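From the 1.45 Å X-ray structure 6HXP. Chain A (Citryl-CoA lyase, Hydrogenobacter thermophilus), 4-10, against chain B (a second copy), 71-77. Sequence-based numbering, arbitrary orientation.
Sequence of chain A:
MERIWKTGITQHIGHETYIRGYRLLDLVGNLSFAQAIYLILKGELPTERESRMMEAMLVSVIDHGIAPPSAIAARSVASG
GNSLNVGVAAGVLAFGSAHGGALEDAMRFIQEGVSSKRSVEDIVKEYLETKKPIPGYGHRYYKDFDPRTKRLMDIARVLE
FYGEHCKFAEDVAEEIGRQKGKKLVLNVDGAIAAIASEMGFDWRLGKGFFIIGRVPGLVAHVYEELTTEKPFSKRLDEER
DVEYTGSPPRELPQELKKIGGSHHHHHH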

# COMPACT_ATOMS: atom_id res chain seq x y z
N ILE A 4 9.19 19.75 -12.89
CA ILE A 4 9.42 18.30 -12.77
C ILE A 4 8.13 17.51 -12.96
O ILE A 4 8.21 16.33 -13.25
CB ILE A 4 10.18 17.90 -11.46
CG1 ILE A 4 9.26 17.82 -10.20
CG2 ILE A 4 11.37 18.85 -11.21
CD1 ILE A 4 9.99 17.28 -8.91
N TRP A 5 6.97 18.15 -12.78
CA TRP A 5 5.68 17.48 -12.90
C TRP A 5 5.15 17.74 -14.28
O TRP A 5 4.61 18.81 -14.54
CB TRP A 5 4.74 17.96 -11.78
CG TRP A 5 5.28 17.70 -10.41
CD1 TRP A 5 6.00 18.56 -9.64
CD2 TRP A 5 5.20 16.47 -9.68
NE1 TRP A 5 6.37 17.94 -8.46
CE2 TRP A 5 5.85 16.67 -8.44
CE3 TRP A 5 4.57 15.24 -9.91
CZ2 TRP A 5 5.97 15.65 -7.49
CZ3 TRP A 5 4.71 14.23 -8.98
CH2 TRP A 5 5.30 14.47 -7.75
N LYS A 6 5.44 16.83 -15.20
CA LYS A 6 5.04 16.93 -16.60
C LYS A 6 4.05 15.85 -16.90
O LYS A 6 4.14 14.72 -16.37
CB LYS A 6 6.24 16.74 -17.53
CG LYS A 6 7.41 17.65 -17.22
CD LYS A 6 8.36 17.73 -18.42
CE LYS A 6 9.04 16.43 -18.79
NZ LYS A 6 9.95 15.93 -17.71
N THR A 7 3.10 16.15 -17.78
CA THR A 7 2.12 15.16 -18.16
C THR A 7 1.43 15.53 -19.46
O THR A 7 1.27 16.72 -19.75
CB THR A 7 1.04 15.00 -17.06
OG1 THR A 7 0.13 13.97 -17.41
CG2 THR A 7 0.25 16.28 -16.80
N GLY A 8 1.04 14.53 -20.23
CA GLY A 8 0.25 14.70 -21.43
C GLY A 8 -1.12 14.08 -21.29
O GLY A 8 -1.83 13.89 -22.28
N ILE A 9 -1.54 13.72 -20.04
CA ILE A 9 -2.79 13.03 -19.85
C ILE A 9 -3.97 13.94 -19.72
O ILE A 9 -4.97 13.79 -20.45
CB ILE A 9 -2.70 12.09 -18.61
CG1 ILE A 9 -1.56 11.11 -18.72
CG2 ILE A 9 -4.05 11.32 -18.42
CD1 ILE A 9 -1.21 10.46 -17.39
N THR A 10 -3.91 14.85 -18.79
CA THR A 10 -5.02 15.72 -18.42
C THR A 10 -4.54 17.14 -18.16
O THR A 10 -3.43 17.32 -17.68
CB THR A 10 -5.66 15.15 -17.12
OG1 THR A 10 -6.18 13.84 -17.36
CG2 THR A 10 -6.75 16.03 -16.50
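Chain B, residues 71-77: AIAARSV

Residues 71-77 of chain B are helical throughout: phi stays between -59° at B:Ala74 and -72° at B:Arg75, psi runs from -34° to -48°, and the i to i-4 bonds B:Arg75 N to B:Ala71 O (3.0 Å), B:Ser76 N to B:Ile72 O (2.9 Å) and B:Val77 N to B:Ala73 O (2.9 Å) confirm it. The helix passes the short strand of chain A at a signed crossing angle of 95°, almost perpendicular. Its axis comes no nearer than 11.7 Å, and the nearest CA atoms, those of A:Trp5 and B:Ile72, are 9.0 Å apart, so long side chains must span the gap.

A:Trp5, with 82 Å² covered, supplies the reach from chain A. Its CA-to-CB bond points sideways, but with chi1 at -59° and chi2 at 94° the end of the indole comes nearer the helix. There CH2 of A:Trp5 packs against CG2 of B:Ile72 at 3.8 Å, an apolar contact. The ring edge meets the next turn, with A:Trp5 CH2 3.9 Å from B:Ser76 OG and A:Trp5 CZ3 4.4 Å from B:Arg75 CB. The serine hydroxyl is donated back to its own helix, B:Ser76 OG to B:Ile72 O at 2.8 Å.

B:Arg75, with 75 Å² covered, reaches the other way. Its CB points toward chain A, and chi angles of -64°, 179° and 78° carry the guanidinium to A:Lys6, A:Thr7 and A:Ile9. NH1 of B:Arg75 lies 3.9 Å from A:Thr7 OG1 and 4.2 Å from A:Ile9 CD1. Although B:Arg75 NH2 is 3.4 Å from A:Lys6 O, the angle is too poor for a hydrogen bond. Water 1 lies between these two atoms, placed to donate to A:Lys6 O at 2.7 Å and to accept a weak bond from B:Arg75 NH2 at 3.0 Å. No direct hydrogen bond joins the stretches.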

# COMPACT_ATOMS: atom_id res chain seq x y z
N ALA B 71 -2.32 11.35 -7.26
CA ALA B 71 -1.38 11.28 -8.39
C ALA B 71 0.03 11.49 -7.95
O ALA B 71 0.97 10.88 -8.47
CB ALA B 71 -1.79 12.27 -9.46
N ILE B 72 0.25 12.41 -7.01
CA ILE B 72 1.58 12.68 -6.50
C ILE B 72 2.14 11.40 -5.86
O ILE B 72 3.28 11.02 -6.12
CB ILE B 72 1.56 13.82 -5.46
CG1 ILE B 72 1.12 15.13 -6.13
CG2 ILE B 72 2.94 13.94 -4.77
CD1 ILE B 72 1.00 16.27 -5.10
N ALA B 73 1.34 10.76 -5.02
CA ALA B 73 1.80 9.53 -4.34
C ALA B 73 2.09 8.41 -5.34
O ALA B 73 3.11 7.73 -5.25
CB ALA B 73 0.78 9.07 -3.30
N ALA B 74 1.16 8.19 -6.27
CA ALA B 74 1.35 7.12 -7.27
C ALA B 74 2.60 7.31 -8.09
O ALA B 74 3.39 6.38 -8.30
CB ALA B 74 0.15 7.08 -8.21
N ARG B 75 2.81 8.54 -8.57
CA ARG B 75 3.97 8.81 -9.40
C ARG B 75 5.28 8.82 -8.60
O ARG B 75 6.30 8.38 -9.11
CB ARG B 75 3.78 10.13 -10.15
CG ARG B 75 2.61 10.04 -11.13
CD ARG B 75 2.34 11.34 -11.91
NE ARG B 75 3.31 11.41 -12.97
CZ ARG B 75 3.14 11.55 -14.30
NH1 ARG B 75 1.90 11.72 -14.83
NH2 ARG B 75 4.18 11.57 -15.09
N SER B 76 5.25 9.26 -7.35
CA SER B 76 6.44 9.24 -6.48
C SER B 76 6.82 7.78 -6.18
O SER B 76 8.00 7.43 -6.28
CB SER B 76 6.21 10.00 -5.17
OG SER B 76 5.97 11.36 -5.48
N VAL B 77 5.86 6.91 -5.87
CA VAL B 77 6.17 5.50 -5.68
C VAL B 77 6.73 4.87 -6.97
O VAL B 77 7.72 4.16 -6.92
CB VAL B 77 4.94 4.77 -5.13
CG1 VAL B 77 5.08 3.27 -5.24
CG2 VAL B 77 4.73 5.18 -3.67
O HOH W 1 5.48 12.71 -17.55